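Local coordinates for putative alpha KG dependent 2,4-D dioxygenase (Burkholderia xenovorans, PDB 5J92), which binds iron(II) and probably acts as a 2-oxoglutarate-dependent dioxygenase of the TauD/TfdA family, at residues R55-D60 and S257-V262; A65-F70 and Y134-S139; L172-D177 and H203-T208; A156-L161 and K215-S220. All coordinates share one frame; numbering follows the deposited sequence. Where two conformers were deposited one is given.

Interaction 1. Residues R55-D60 and S257-V262; sequences RQYIDD and SVRDLV
A type II beta turn from Ser257 to Asp260, leading into strand 261-265, packs here against the loop that joins strand 50-53 to helix 60-67. Arg259, third residue of the turn, carries most of the contact. Its carbonyl O accepts an almost straight bond from Gln56 N (2.9 Å, 176° at the hydrogen), the donor lying in the carbonyl plane. The side chain bends at chi2 (-60°) and crosses Tyr57 at about a right angle, so that Arg259 CG sits over the centre of the Tyr57 ring, 3.5 Å from the centroid, in a CH-pi contact. Farther out, the guanidinium is tilted 32° from the ring, and NH1 gives a weak bond to Ile58 O (3.1 Å), which meets the group at its edge. On the inner side Ile58 CD1 touches Leu261 CD1 at 4.0 Å, and both side chains also pack on Leu63 of the helix. One water fastens the start of the loop: it accepts from Arg55 N (2.9 Å) and donates to Val258 O and to Asp260 OD1 (2.6 Å). The other carboxylate oxygen, Asp260 OD2, takes the N-H of Ser257 from above its plane and is also bound by His254 NE2. Tyr57 thus takes the aliphatic part of Arg259; Tyr140, through a cation-pi contact, and weakly the Ile58 carbonyl probably help stabilise the cation, which no carboxylate of the two segments contacts.

Interaction 2. Residues A65-F70 and Y134-S139; sequences AFAAGF and YSFLLS
Phe136 stands at the centre of an aromatic cluster, its ring met by three residues of the helix end and turn at 65-70. Ala67 CB lies over one face, 3.7 Å from the Phe136 ring centroid and displaced toward the rim, a CH-pi contact. Phe70 approaches the edge, where its CD2 comes within 4.0 Å of Phe136 CZ, the two side chains crossing at about a right angle. The Phe66 ring is turned 81° from that of Phe136 but stands obliquely to it; the closest atoms are Phe66 CE2 and Phe136 CE2, 3.6 Å apart. Phe66, with CG anti to the backbone N (chi1 170°), brings the end of its ring up to Phe136.

Phe70 also turns a ring edge to the face of Tyr134, centroids 5.6 Å apart, and lays its CB 3.6 Å from Tyr134 CD2. A type I turn from Ala67 to Phe70, closed by the bond from Phe70 N to Ala67 O, brings this ring back beside Phe66, whose face it meets with CE2. The Tyr134 hydroxyl is bound by Ser45 OG.

The cluster packs the end of helix 60-67 on the mixed beta-sheet of the cupin-type TauD/TfdA fold, at strand 132-139 between 261-265 and 284-291. Helix 35-47 covers Phe70 through Ile38 and Ile41, while Ser135, pointing away, hydrogen-bonds the iron ligand Asp124, whose side chain lies about 8 Å from that of Phe136.

Interaction 3. Residues L172-D177 and H203-T208; sequences LSCHYD and HELVRT
Backbone hydrogen bonds set the register of these antiparallel strands. Cys174 and His203 form a hydrogen-bonded pair: Cys174 N reaches His203 O at 2.9 Å, nearly along the C=O axis, and His203 N returns a longer bond to Cys174 O, 3.2 Å. Ser173 and Glu204 make the adjoining non-hydrogen-bonded pair. Beyond it, Leu205 N bonds Leu172 O at 2.8 Å from above the carbonyl plane, and the same oxygen accepts from a water that in turn accepts from Val206 N, so that the water carries the pairing from Leu172 to Val206, just past the interruption at Leu205.

The aromatic contact is edge-to-face. The His203 ring turns its edge to the Tyr176 face, planes 65° apart, with His203 CD2 placed 3.6 Å from Tyr176 CD1 and toward the rim. The polar ends have partners farther off: His203 NE2 bonds Leu128 O, and Tyr176 OH bonds Tyr218 O.

Apolar contacts are looser. Leu205, its CG anti to the backbone N, sends CD1 to Cys174 SG (3.9 Å), and helix 231-245 covers both residues.

The result is an antiparallel pair of inner strands in a four-stranded sheet, with strand 201-208 interrupted at Leu205 and strands 215-217 and 223-226 at the edges.

Interaction 4. Residues A156-L161 and K215-S220; sequences AAYDKL and KSLYLS
Tyr158 OH has two partners: Glu170 OE2 in a hydrogen bond, and Lys215 NZ, which adds a weak one at 3.4 Å. The same ammonium forms a salt bridge with Glu170 OE1, so tyrosine, lysine and glutamate close a small polar ring. The lysine chain, extended beyond CG, runs obliquely along the phenol, with CB 3.5 Å from Tyr158 CE2 and Lys215 CD 3.5 Å from Tyr158 OH. Tyr158 CG is anti to its backbone N (chi1 177°), which carries the ring from helix 154-159 against edge strand 215-217. Beside it, Leu217 brings CD2 to the ring edge, 4.1 Å from Tyr158 CD1, and meets Leu161 tip to tip through their CD1 atoms; Leu161 also packs on helix 231-245. A water donates to both Asp159 OD1 (2.7 Å) and Lys215 O, while Asp159 OD2 is paired with Arg214. The Glu170 carboxylate would help hold Lys215 protonated, and the nearby ammonium probably polarises the phenol.

How the interactions relate
From the N terminus, the chain passes the loop 55-60 and then 65-70, the first halves of interactions 1 and 2. Interaction 2 closes at 134-139, before the segments of interactions 3 and 4 begin. Interaction 4 opens at 156-161 and closes at 215-220, enclosing interaction 3, whose segments 172-177 and 203-208 lie within that span. Interaction 1 closes last, at 257-262, and encompasses all the others. Interactions 1 and 2 meet through the neighbouring strands 261-265 and 132-139 of the mixed sheet; 3 and 4 meet in the four-stranded sheet, where Leu205 O lies 2.8 Å from Tyr218 N. The two pairs occupy opposite sides of the chain's centre.

Interaction 1. Residues R55-D60 and S257-V262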
loop_
_atom_site.group_PDB
_atom_site.type_symbol
_atom_site.label_atom_id
_atom_site.label_comp_id
_atom_site.label_asym_id
_atom_site.label_seq_id
_atom_site.Cartn_x
_atom_site.Cartn_y
_atom_site.Cartn_z
ATOM N N ARG A 55 -15.269 -29.238 0.941
ATOM C CA ARG A 55 -16.561 -29.935 0.920
ATOM C C ARG A 55 -17.000 -30.381 2.321
ATOM O O ARG A 55 -17.306 -31.549 2.573
ATOM C CB ARG A 55 -16.505 -31.116 -0.062
ATOM C CG ARG A 55 -16.250 -30.672 -1.505
ATOM C CD ARG A 55 -15.884 -31.817 -2.466
ATOM N NE ARG A 55 -14.468 -32.195 -2.389
ATOM C CZ ARG A 55 -13.478 -31.614 -3.078
ATOM N NH1 ARG A 55 -12.220 -32.033 -2.931
ATOM N NH2 ARG A 55 -13.738 -30.613 -3.912
ATOM N N GLN A 56 -17.050 -29.415 3.239
ATOM C CA GLN A 56 -17.470 -29.662 4.616
ATOM C C GLN A 56 -18.891 -29.123 4.770
ATOM O O GLN A 56 -19.097 -27.942 5.057
ATOM C CB GLN A 56 -16.511 -29.012 5.607
ATOM C CG GLN A 56 -15.112 -29.601 5.607
ATOM C CD GLN A 56 -15.103 -31.077 5.920
ATOM O OE1 GLN A 56 -15.836 -31.546 6.793
ATOM N NE2 GLN A 56 -14.281 -31.826 5.194
ATOM N N TYR A 57 -19.874 -30.004 4.598
ATOM C CA TYR A 57 -21.282 -29.631 4.743
ATOM C C TYR A 57 -21.700 -29.791 6.206
ATOM O O TYR A 57 -22.443 -30.699 6.587
ATOM C CB TYR A 57 -22.151 -30.468 3.807
ATOM C CG TYR A 57 -22.055 -30.035 2.359
ATOM C CD1 TYR A 57 -21.001 -30.467 1.554
ATOM C CD2 TYR A 57 -23.003 -29.188 1.797
ATOM C CE1 TYR A 57 -20.899 -30.066 0.231
ATOM C CE2 TYR A 57 -22.909 -28.785 0.470
ATOM C CZ TYR A 57 -21.854 -29.224 -0.304
ATOM O OH TYR A 57 -21.749 -28.826 -1.618
ATOM N N ILE A 58 -21.212 -28.869 7.035
ATOM C CA ILE A 58 -21.445 -28.922 8.474
ATOM C C ILE A 58 -22.222 -27.690 8.931
ATOM O O ILE A 58 -22.122 -26.613 8.339
ATOM C CB ILE A 58 -20.117 -29.035 9.241
ATOM C CG1 ILE A 58 -19.250 -27.805 8.960
ATOM C CG2 ILE A 58 -19.382 -30.299 8.819
ATOM C CD1 ILE A 58 -17.980 -27.782 9.724
ATOM N N ASP A 59 -23.000 -27.851 9.999
ATOM C CA ASP A 59 -23.724 -26.707 10.537
ATOM C C ASP A 59 -22.832 -25.904 11.493
ATOM O O ASP A 59 -21.663 -26.229 11.726
ATOM C CB ASP A 59 -25.024 -27.142 11.220
ATOM C CG ASP A 59 -24.812 -28.086 12.403
ATOM O OD1 ASP A 59 -23.726 -28.088 13.029
ATOM O OD2 ASP A 59 -25.771 -28.817 12.731
ATOM N N ASP A 60 -23.399 -24.834 12.059
ATOM C CA ASP A 60 -22.608 -23.918 12.876
ATOM C C ASP A 60 -22.152 -24.566 14.177
ATOM O O ASP A 60 -21.039 -24.306 14.646
ATOM C CB ASP A 60 -23.407 -22.646 13.162
ATOM C CG ASP A 60 -23.524 -21.767 11.944
ATOM O OD1 ASP A 60 -22.779 -22.007 10.973
ATOM O OD2 ASP A 60 -24.325 -20.816 11.961
ATOM N N SER A 257 -14.169 -22.235 -3.067
ATOM C CA SER A 257 -15.143 -23.196 -3.557
ATOM C C SER A 257 -16.227 -23.334 -2.500
ATOM O O SER A 257 -15.978 -23.139 -1.303
ATOM C CB SER A 257 -14.509 -24.572 -3.825
ATOM O OG SER A 257 -13.558 -24.519 -4.871
ATOM N N VAL A 258 -17.433 -23.684 -2.943
ATOM C CA VAL A 258 -18.542 -23.840 -2.008
ATOM C C VAL A 258 -18.187 -24.889 -0.963
ATOM O O VAL A 258 -17.677 -25.970 -1.287
ATOM C CB VAL A 258 -19.832 -24.194 -2.766
ATOM C CG1 VAL A 258 -20.910 -24.695 -1.798
ATOM C CG2 VAL A 258 -20.348 -22.965 -3.520
ATOM N N ARG A 259 -18.428 -24.550 0.305
ATOM C CA ARG A 259 -18.201 -25.398 1.475
ATOM C C ARG A 259 -16.727 -25.733 1.708
ATOM O O ARG A 259 -16.413 -26.732 2.379
ATOM C CB ARG A 259 -19.032 -26.682 1.414
ATOM C CG ARG A 259 -20.532 -26.467 1.580
ATOM C CD ARG A 259 -20.874 -25.828 2.917
ATOM N NE ARG A 259 -22.323 -25.748 3.063
ATOM C CZ ARG A 259 -22.975 -25.852 4.212
ATOM N NH1 ARG A 259 -22.308 -26.032 5.343
ATOM N NH2 ARG A 259 -24.297 -25.778 4.223
ATOM N N ASP A 260 -15.823 -24.890 1.206
ATOM C CA ASP A 260 -14.464 -24.866 1.713
ATOM C C ASP A 260 -14.518 -24.445 3.179
ATOM O O ASP A 260 -15.164 -23.448 3.521
ATOM C CB ASP A 260 -13.610 -23.842 0.963
ATOM C CG ASP A 260 -12.992 -24.364 -0.326
ATOM O OD1 ASP A 260 -13.074 -25.565 -0.645
ATOM O OD2 ASP A 260 -12.380 -23.522 -1.013
ATOM N N LEU A 261 -13.838 -25.184 4.043
ATOM C CA LEU A 261 -13.540 -24.708 5.390
ATOM C C LEU A 261 -12.074 -24.298 5.398
ATOM O O LEU A 261 -11.184 -25.145 5.251
ATOM C CB LEU A 261 -13.831 -25.776 6.442
ATOM C CG LEU A 261 -14.095 -25.330 7.884
ATOM C CD1 LEU A 261 -14.306 -26.542 8.770
ATOM C CD2 LEU A 261 -12.973 -24.492 8.449
ATOM N N VAL A 262 -11.818 -23.009 5.581
ATOM C CA VAL A 262 -10.459 -22.480 5.575
ATOM C C VAL A 262 -10.125 -22.042 6.993
ATOM O O VAL A 262 -10.844 -21.231 7.596
ATOM C CB VAL A 262 -10.280 -21.324 4.579
ATOM C CG1 VAL A 262 -8.853 -20.758 4.678
ATOM C CG2 VAL A 262 -10.567 -21.802 3.163
HETATM O O HOH W 1 -15.136 -27.090 -1.054
#

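Interaction 2. Residues A65-F70 and Y134-S139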
loop_
_atom_site.group_PDB
_atom_site.type_symbol
_atom_site.label_atom_id
_atom_site.label_comp_id
_atom_site.label_asym_id
_atom_site.label_seq_id
_atom_site.Cartn_x
_atom_site.Cartn_y
_atom_site.Cartn_z
ATOM N N ALA A 65 -17.640 -26.502 17.182
ATOM C CA ALA A 65 -17.035 -27.618 17.902
ATOM C C ALA A 65 -15.662 -27.960 17.340
ATOM O O ALA A 65 -14.728 -28.262 18.095
ATOM C CB ALA A 65 -17.956 -28.839 17.841
ATOM N N PHE A 66 -15.516 -27.914 16.014
ATOM C CA PHE A 66 -14.209 -28.145 15.405
ATOM C C PHE A 66 -13.217 -27.067 15.825
ATOM O O PHE A 66 -12.102 -27.367 16.269
ATOM C CB PHE A 66 -14.354 -28.204 13.882
ATOM C CG PHE A 66 -13.041 -28.207 13.140
ATOM C CD1 PHE A 66 -12.205 -29.307 13.178
ATOM C CD2 PHE A 66 -12.662 -27.115 12.385
ATOM C CE1 PHE A 66 -11.000 -29.307 12.492
ATOM C CE2 PHE A 66 -11.463 -27.104 11.700
ATOM C CZ PHE A 66 -10.626 -28.204 11.755
ATOM N N ALA A 67 -13.625 -25.799 15.724
ATOM C CA ALA A 67 -12.747 -24.703 16.107
ATOM C C ALA A 67 -12.294 -24.825 17.560
ATOM O O ALA A 67 -11.123 -24.581 17.873
ATOM C CB ALA A 67 -13.464 -23.375 15.872
ATOM N N ALA A 68 -13.201 -25.229 18.456
ATOM C CA ALA A 68 -12.905 -25.294 19.883
ATOM C C ALA A 68 -11.838 -26.325 20.226
ATOM O O ALA A 68 -11.368 -26.344 21.369
ATOM C CB ALA A 68 -14.178 -25.573 20.678
ATOM N N GLY A 69 -11.469 -27.200 19.290
ATOM C CA GLY A 69 -10.369 -28.107 19.553
ATOM C C GLY A 69 -8.994 -27.458 19.522
ATOM O O GLY A 69 -8.035 -28.070 20.001
ATOM N N PHE A 70 -8.878 -26.230 19.008
ATOM C CA PHE A 70 -7.582 -25.583 18.850
ATOM C C PHE A 70 -7.366 -24.386 19.762
ATOM O O PHE A 70 -6.259 -23.839 19.791
ATOM C CB PHE A 70 -7.389 -25.153 17.390
ATOM C CG PHE A 70 -7.525 -26.292 16.424
ATOM C CD1 PHE A 70 -6.452 -27.140 16.180
ATOM C CD2 PHE A 70 -8.742 -26.564 15.820
ATOM C CE1 PHE A 70 -6.577 -28.210 15.287
ATOM C CE2 PHE A 70 -8.883 -27.636 14.936
ATOM C CZ PHE A 70 -7.802 -28.459 14.679
ATOM N N TYR A 134 -6.318 -19.256 15.748
ATOM C CA TYR A 134 -6.826 -19.665 14.447
ATOM C C TYR A 134 -8.161 -18.988 14.176
ATOM O O TYR A 134 -9.014 -18.889 15.067
ATOM C CB TYR A 134 -7.015 -21.174 14.382
ATOM C CG TYR A 134 -5.758 -21.994 14.583
ATOM C CD1 TYR A 134 -4.885 -22.217 13.528
ATOM C CD2 TYR A 134 -5.451 -22.557 15.825
ATOM C CE1 TYR A 134 -3.740 -22.970 13.691
ATOM C CE2 TYR A 134 -4.299 -23.310 16.004
ATOM C CZ TYR A 134 -3.451 -23.517 14.926
ATOM O OH TYR A 134 -2.303 -24.267 15.057
ATOM N N SER A 135 -8.351 -18.553 12.937
ATOM C CA SER A 135 -9.653 -18.126 12.449
ATOM C C SER A 135 -10.171 -19.158 11.455
ATOM O O SER A 135 -9.390 -19.858 10.806
ATOM C CB SER A 135 -9.571 -16.740 11.797
ATOM O OG SER A 135 -9.230 -15.738 12.753
ATOM N N PHE A 136 -11.500 -19.270 11.359
ATOM C CA PHE A 136 -12.159 -20.266 10.524
ATOM C C PHE A 136 -13.253 -19.594 9.710
ATOM O O PHE A 136 -14.037 -18.798 10.246
ATOM C CB PHE A 136 -12.774 -21.393 11.367
ATOM C CG PHE A 136 -11.817 -22.037 12.337
ATOM C CD1 PHE A 136 -11.487 -21.409 13.536
ATOM C CD2 PHE A 136 -11.261 -23.282 12.058
ATOM C CE1 PHE A 136 -10.613 -21.991 14.427
ATOM C CE2 PHE A 136 -10.379 -23.878 12.949
ATOM C CZ PHE A 136 -10.065 -23.237 14.146
ATOM N N LEU A 137 -13.314 -19.930 8.418
ATOM C CA LEU A 137 -14.304 -19.390 7.494
ATOM C C LEU A 137 -14.868 -20.544 6.681
ATOM O O LEU A 137 -14.115 -21.245 5.999
ATOM C CB LEU A 137 -13.690 -18.346 6.554
ATOM C CG LEU A 137 -13.749 -16.849 6.865
ATOM C CD1 LEU A 137 -13.107 -16.041 5.732
ATOM C CD2 LEU A 137 -15.175 -16.383 7.139
ATOM N N LEU A 138 -16.182 -20.736 6.738
ATOM C CA LEU A 138 -16.852 -21.782 5.971
ATOM C C LEU A 138 -17.758 -21.124 4.941
ATOM O O LEU A 138 -18.674 -20.374 5.299
ATOM C CB LEU A 138 -17.642 -22.711 6.893
ATOM C CG LEU A 138 -18.435 -23.855 6.261
ATOM C CD1 LEU A 138 -17.553 -24.809 5.456
ATOM C CD2 LEU A 138 -19.170 -24.593 7.346
ATOM N N SER A 139 -17.513 -21.404 3.665
ATOM C CA SER A 139 -18.239 -20.742 2.588
ATOM C C SER A 139 -19.553 -21.457 2.297
ATOM O O SER A 139 -19.586 -22.683 2.149
ATOM C CB SER A 139 -17.392 -20.679 1.320
ATOM O OG SER A 139 -17.239 -21.968 0.761
#

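Interaction 3. Residues L172-D177 and H203-T208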
loop_
_atom_site.group_PDB
_atom_site.type_symbol
_atom_site.label_atom_id
_atom_site.label_comp_id
_atom_site.label_asym_id
_atom_site.label_seq_id
_atom_site.Cartn_x
_atom_site.Cartn_y
_atom_site.Cartn_z
ATOM N N LEU A 172 11.881 -4.733 18.599
ATOM C CA LEU A 172 10.917 -3.650 18.630
ATOM C C LEU A 172 9.547 -4.152 19.072
ATOM O O LEU A 172 9.196 -5.325 18.913
ATOM C CB LEU A 172 10.795 -2.999 17.251
ATOM C CG LEU A 172 12.002 -2.282 16.646
ATOM C CD1 LEU A 172 11.570 -1.658 15.344
ATOM C CD2 LEU A 172 12.568 -1.226 17.606
ATOM N N SER A 173 8.760 -3.228 19.620
ATOM C CA SER A 173 7.351 -3.449 19.886
ATOM C C SER A 173 6.562 -2.336 19.212
ATOM O O SER A 173 7.077 -1.239 18.969
ATOM C CB SER A 173 7.045 -3.493 21.394
ATOM O OG SER A 173 7.630 -4.643 21.976
ATOM N N CYS A 174 5.303 -2.632 18.911
ATOM C CA CYS A 174 4.442 -1.706 18.191
ATOM C C CYS A 174 3.167 -1.448 18.968
ATOM O O CYS A 174 2.746 -2.261 19.791
ATOM C CB CYS A 174 4.059 -2.244 16.819
ATOM S SG CYS A 174 5.414 -2.337 15.669
ATOM N N HIS A 175 2.548 -0.302 18.662
ATOM C CA HIS A 175 1.229 0.057 19.167
ATOM C C HIS A 175 0.161 -0.490 18.226
ATOM O O HIS A 175 0.272 -0.318 17.011
ATOM C CB HIS A 175 1.086 1.577 19.267
ATOM C CG HIS A 175 2.034 2.235 20.231
ATOM N ND1 HIS A 175 1.818 2.237 21.591
ATOM C CD2 HIS A 175 3.156 2.971 20.030
ATOM C CE1 HIS A 175 2.773 2.931 22.189
ATOM N NE2 HIS A 175 3.603 3.380 21.265
ATOM N N TYR A 176 -0.869 -1.136 18.784
ATOM C CA TYR A 176 -1.996 -1.663 18.012
ATOM C C TYR A 176 -3.271 -1.004 18.531
ATOM O O TYR A 176 -3.495 -0.968 19.747
ATOM C CB TYR A 176 -2.075 -3.196 18.112
ATOM C CG TYR A 176 -0.854 -3.923 17.550
ATOM C CD1 TYR A 176 0.356 -3.938 18.252
ATOM C CD2 TYR A 176 -0.912 -4.609 16.331
ATOM C CE1 TYR A 176 1.475 -4.593 17.750
ATOM C CE2 TYR A 176 0.214 -5.282 15.819
ATOM C CZ TYR A 176 1.391 -5.267 16.525
ATOM O OH TYR A 176 2.509 -5.904 16.026
ATOM N N ASP A 177 -4.095 -0.473 17.612
ATOM C CA ASP A 177 -5.113 0.529 17.956
ATOM C C ASP A 177 -6.276 0.420 16.965
ATOM O O ASP A 177 -6.204 0.984 15.870
ATOM C CB ASP A 177 -4.467 1.911 17.922
ATOM C CG ASP A 177 -5.386 3.029 18.375
ATOM O OD1 ASP A 177 -6.608 2.823 18.545
ATOM O OD2 ASP A 177 -4.849 4.145 18.546
ATOM N N HIS A 203 2.294 -5.070 21.269
ATOM C CA HIS A 203 2.813 -6.406 21.002
ATOM C C HIS A 203 4.209 -6.294 20.403
ATOM O O HIS A 203 4.526 -5.317 19.720
ATOM C CB HIS A 203 1.929 -7.195 20.014
ATOM C CG HIS A 203 0.521 -7.408 20.477
ATOM N ND1 HIS A 203 0.206 -8.174 21.578
ATOM C CD2 HIS A 203 -0.657 -6.982 19.966
ATOM C CE1 HIS A 203 -1.106 -8.182 21.745
ATOM N NE2 HIS A 203 -1.653 -7.471 20.778
ATOM N N GLU A 204 5.027 -7.322 20.638
ATOM C CA GLU A 204 6.351 -7.388 20.037
ATOM C C GLU A 204 6.248 -7.583 18.528
ATOM O O GLU A 204 5.410 -8.345 18.042
ATOM C CB GLU A 204 7.148 -8.538 20.652
ATOM C CG GLU A 204 7.538 -8.299 22.110
ATOM C CD GLU A 204 8.271 -9.476 22.718
ATOM O OE1 GLU A 204 8.478 -10.485 22.002
ATOM O OE2 GLU A 204 8.625 -9.400 23.919
ATOM N N LEU A 205 7.150 -6.935 17.793
ATOM C CA LEU A 205 7.096 -6.968 16.339
ATOM C C LEU A 205 7.632 -8.279 15.770
ATOM O O LEU A 205 7.110 -8.761 14.761
ATOM C CB LEU A 205 7.873 -5.779 15.755
ATOM C CG LEU A 205 7.898 -5.634 14.218
ATOM C CD1 LEU A 205 6.483 -5.464 13.618
ATOM C CD2 LEU A 205 8.798 -4.501 13.812
ATOM N N VAL A 206 8.641 -8.882 16.390
ATOM C CA VAL A 206 9.207 -10.133 15.888
ATOM C C VAL A 206 8.689 -11.265 16.766
ATOM O O VAL A 206 9.026 -11.351 17.953
ATOM C CB VAL A 206 10.742 -10.100 15.853
ATOM C CG1 VAL A 206 11.285 -11.449 15.386
ATOM C CG2 VAL A 206 11.217 -8.985 14.933
ATOM N N ARG A 207 7.869 -12.133 16.182
ATOM C CA ARG A 207 7.253 -13.247 16.881
ATOM C C ARG A 207 8.044 -14.527 16.681
ATOM O O ARG A 207 8.738 -14.705 15.679
ATOM C CB ARG A 207 5.823 -13.480 16.380
ATOM C CG ARG A 207 5.062 -12.214 16.015
ATOM C CD ARG A 207 3.592 -12.533 15.833
ATOM N NE ARG A 207 2.993 -12.846 17.125
ATOM C CZ ARG A 207 1.692 -13.010 17.349
ATOM N NH1 ARG A 207 1.274 -13.283 18.577
ATOM N NH2 ARG A 207 0.815 -12.893 16.366
ATOM N N THR A 208 7.889 -15.443 17.635
ATOM C CA THR A 208 8.395 -16.802 17.507
ATOM C C THR A 208 7.231 -17.766 17.672
ATOM O O THR A 208 6.573 -17.782 18.717
ATOM C CB THR A 208 9.488 -17.095 18.530
ATOM O OG1 THR A 208 10.574 -16.189 18.323
ATOM C CG2 THR A 208 9.977 -18.522 18.363
HETATM O O HOH W 2 10.486 -7.606 18.375
#

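Interaction 4. Residues A156-L161 and K215-S220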
loop_
_atom_site.group_PDB
_atom_site.type_symbol
_atom_site.label_atom_id
_atom_site.label_comp_id
_atom_site.label_asym_id
_atom_site.label_seq_id
_atom_site.Cartn_x
_atom_site.Cartn_y
_atom_site.Cartn_z
ATOM N N ALA A 156 7.887 -15.891 5.954
ATOM C CA ALA A 156 8.660 -15.714 4.734
ATOM C C ALA A 156 9.122 -14.271 4.592
ATOM O O ALA A 156 10.260 -14.011 4.186
ATOM C CB ALA A 156 7.818 -16.131 3.518
ATOM N N ALA A 157 8.251 -13.317 4.930
ATOM C CA ALA A 157 8.639 -11.915 4.848
ATOM C C ALA A 157 9.778 -11.613 5.810
ATOM O O ALA A 157 10.725 -10.900 5.458
ATOM C CB ALA A 157 7.436 -11.016 5.141
ATOM N N TYR A 158 9.696 -12.129 7.034
ATOM C CA TYR A 158 10.798 -11.930 7.974
ATOM C C TYR A 158 12.079 -12.548 7.430
ATOM O O TYR A 158 13.145 -11.922 7.466
ATOM C CB TYR A 158 10.456 -12.510 9.348
ATOM C CG TYR A 158 11.605 -12.386 10.317
ATOM C CD1 TYR A 158 11.810 -11.218 11.025
ATOM C CD2 TYR A 158 12.500 -13.429 10.497
ATOM C CE1 TYR A 158 12.869 -11.086 11.897
ATOM C CE2 TYR A 158 13.559 -13.315 11.372
ATOM C CZ TYR A 158 13.734 -12.137 12.071
ATOM O OH TYR A 158 14.794 -12.009 12.928
ATOM N N ASP A 159 11.983 -13.776 6.902
ATOM C CA ASP A 159 13.166 -14.490 6.424
ATOM C C ASP A 159 13.867 -13.732 5.309
ATOM O O ASP A 159 15.099 -13.778 5.195
ATOM C CB ASP A 159 12.793 -15.888 5.932
ATOM C CG ASP A 159 12.350 -16.806 7.045
ATOM O OD1 ASP A 159 12.601 -16.476 8.232
ATOM O OD2 ASP A 159 11.754 -17.866 6.733
ATOM N N LYS A 160 13.104 -13.048 4.465
ATOM C CA LYS A 160 13.667 -12.443 3.269
ATOM C C LYS A 160 14.006 -10.964 3.456
ATOM O O LYS A 160 14.423 -10.320 2.496
ATOM C CB LYS A 160 12.692 -12.623 2.096
ATOM C CG LYS A 160 12.566 -14.059 1.592
ATOM C CD LYS A 160 13.888 -14.708 1.223
ATOM C CE LYS A 160 13.681 -16.086 0.564
ATOM N NZ LYS A 160 13.061 -17.136 1.434
ATOM N N LEU A 161 13.857 -10.413 4.662
ATOM C CA LEU A 161 14.120 -8.989 4.863
ATOM C C LEU A 161 15.556 -8.635 4.476
ATOM O O LEU A 161 16.482 -9.423 4.721
ATOM C CB LEU A 161 13.881 -8.582 6.320
ATOM C CG LEU A 161 12.464 -8.321 6.816
ATOM C CD1 LEU A 161 12.500 -8.063 8.340
ATOM C CD2 LEU A 161 11.857 -7.108 6.096
ATOM N N LYS A 215 10.303 -17.486 13.111
ATOM C CA LYS A 215 10.173 -16.064 13.366
ATOM C C LYS A 215 9.318 -15.411 12.290
ATOM O O LYS A 215 9.306 -15.840 11.130
ATOM C CB LYS A 215 11.540 -15.385 13.417
ATOM C CG LYS A 215 12.374 -15.682 14.676
ATOM C CD LYS A 215 13.449 -14.620 14.765
ATOM C CE LYS A 215 14.163 -14.567 16.086
ATOM N NZ LYS A 215 15.172 -13.464 15.998
ATOM N N SER A 216 8.605 -14.355 12.681
ATOM C CA SER A 216 7.697 -13.684 11.757
ATOM C C SER A 216 7.457 -12.254 12.218
ATOM O O SER A 216 7.658 -11.915 13.388
ATOM C CB SER A 216 6.358 -14.436 11.638
ATOM O OG SER A 216 5.605 -14.344 12.848
ATOM N N LEU A 217 6.997 -11.423 11.283
ATOM C CA LEU A 217 6.643 -10.038 11.566
ATOM C C LEU A 217 5.180 -9.931 12.005
ATOM O O LEU A 217 4.284 -10.469 11.350
ATOM C CB LEU A 217 6.875 -9.156 10.327
ATOM C CG LEU A 217 8.320 -8.978 9.848
ATOM C CD1 LEU A 217 8.421 -8.276 8.477
ATOM C CD2 LEU A 217 9.103 -8.206 10.915
ATOM N N TYR A 218 4.935 -9.219 13.108
ATOM C CA TYR A 218 3.568 -8.999 13.573
ATOM C C TYR A 218 2.997 -7.744 12.909
ATOM O O TYR A 218 2.686 -6.743 13.553
ATOM C CB TYR A 218 3.523 -8.882 15.094
ATOM C CG TYR A 218 2.167 -9.177 15.682
ATOM C CD1 TYR A 218 1.060 -9.360 14.866
ATOM C CD2 TYR A 218 1.996 -9.302 17.057
ATOM C CE1 TYR A 218 -0.181 -9.660 15.392
ATOM C CE2 TYR A 218 0.755 -9.603 17.597
ATOM C CZ TYR A 218 -0.328 -9.782 16.763
ATOM O OH TYR A 218 -1.572 -10.079 17.286
ATOM N N LEU A 219 2.785 -7.842 11.600
ATOM C CA LEU A 219 2.208 -6.728 10.866
ATOM C C LEU A 219 0.686 -6.799 10.921
ATOM O O LEU A 219 0.102 -7.876 11.049
ATOM C CB LEU A 219 2.678 -6.732 9.408
ATOM C CG LEU A 219 4.206 -6.672 9.211
ATOM C CD1 LEU A 219 4.552 -6.569 7.729
ATOM C CD2 LEU A 219 4.809 -5.513 9.992
ATOM N N SER A 220 0.051 -5.632 10.843
ATOM C CA SER A 220 -1.401 -5.565 10.807
ATOM C C SER A 220 -1.790 -4.128 10.540
ATOM O O SER A 220 -1.112 -3.202 10.994
ATOM C CB SER A 220 -2.025 -6.043 12.136
ATOM O OG SER A 220 -3.430 -6.097 12.042
HETATM O O HOH W 3 10.935 -17.695 10.003
#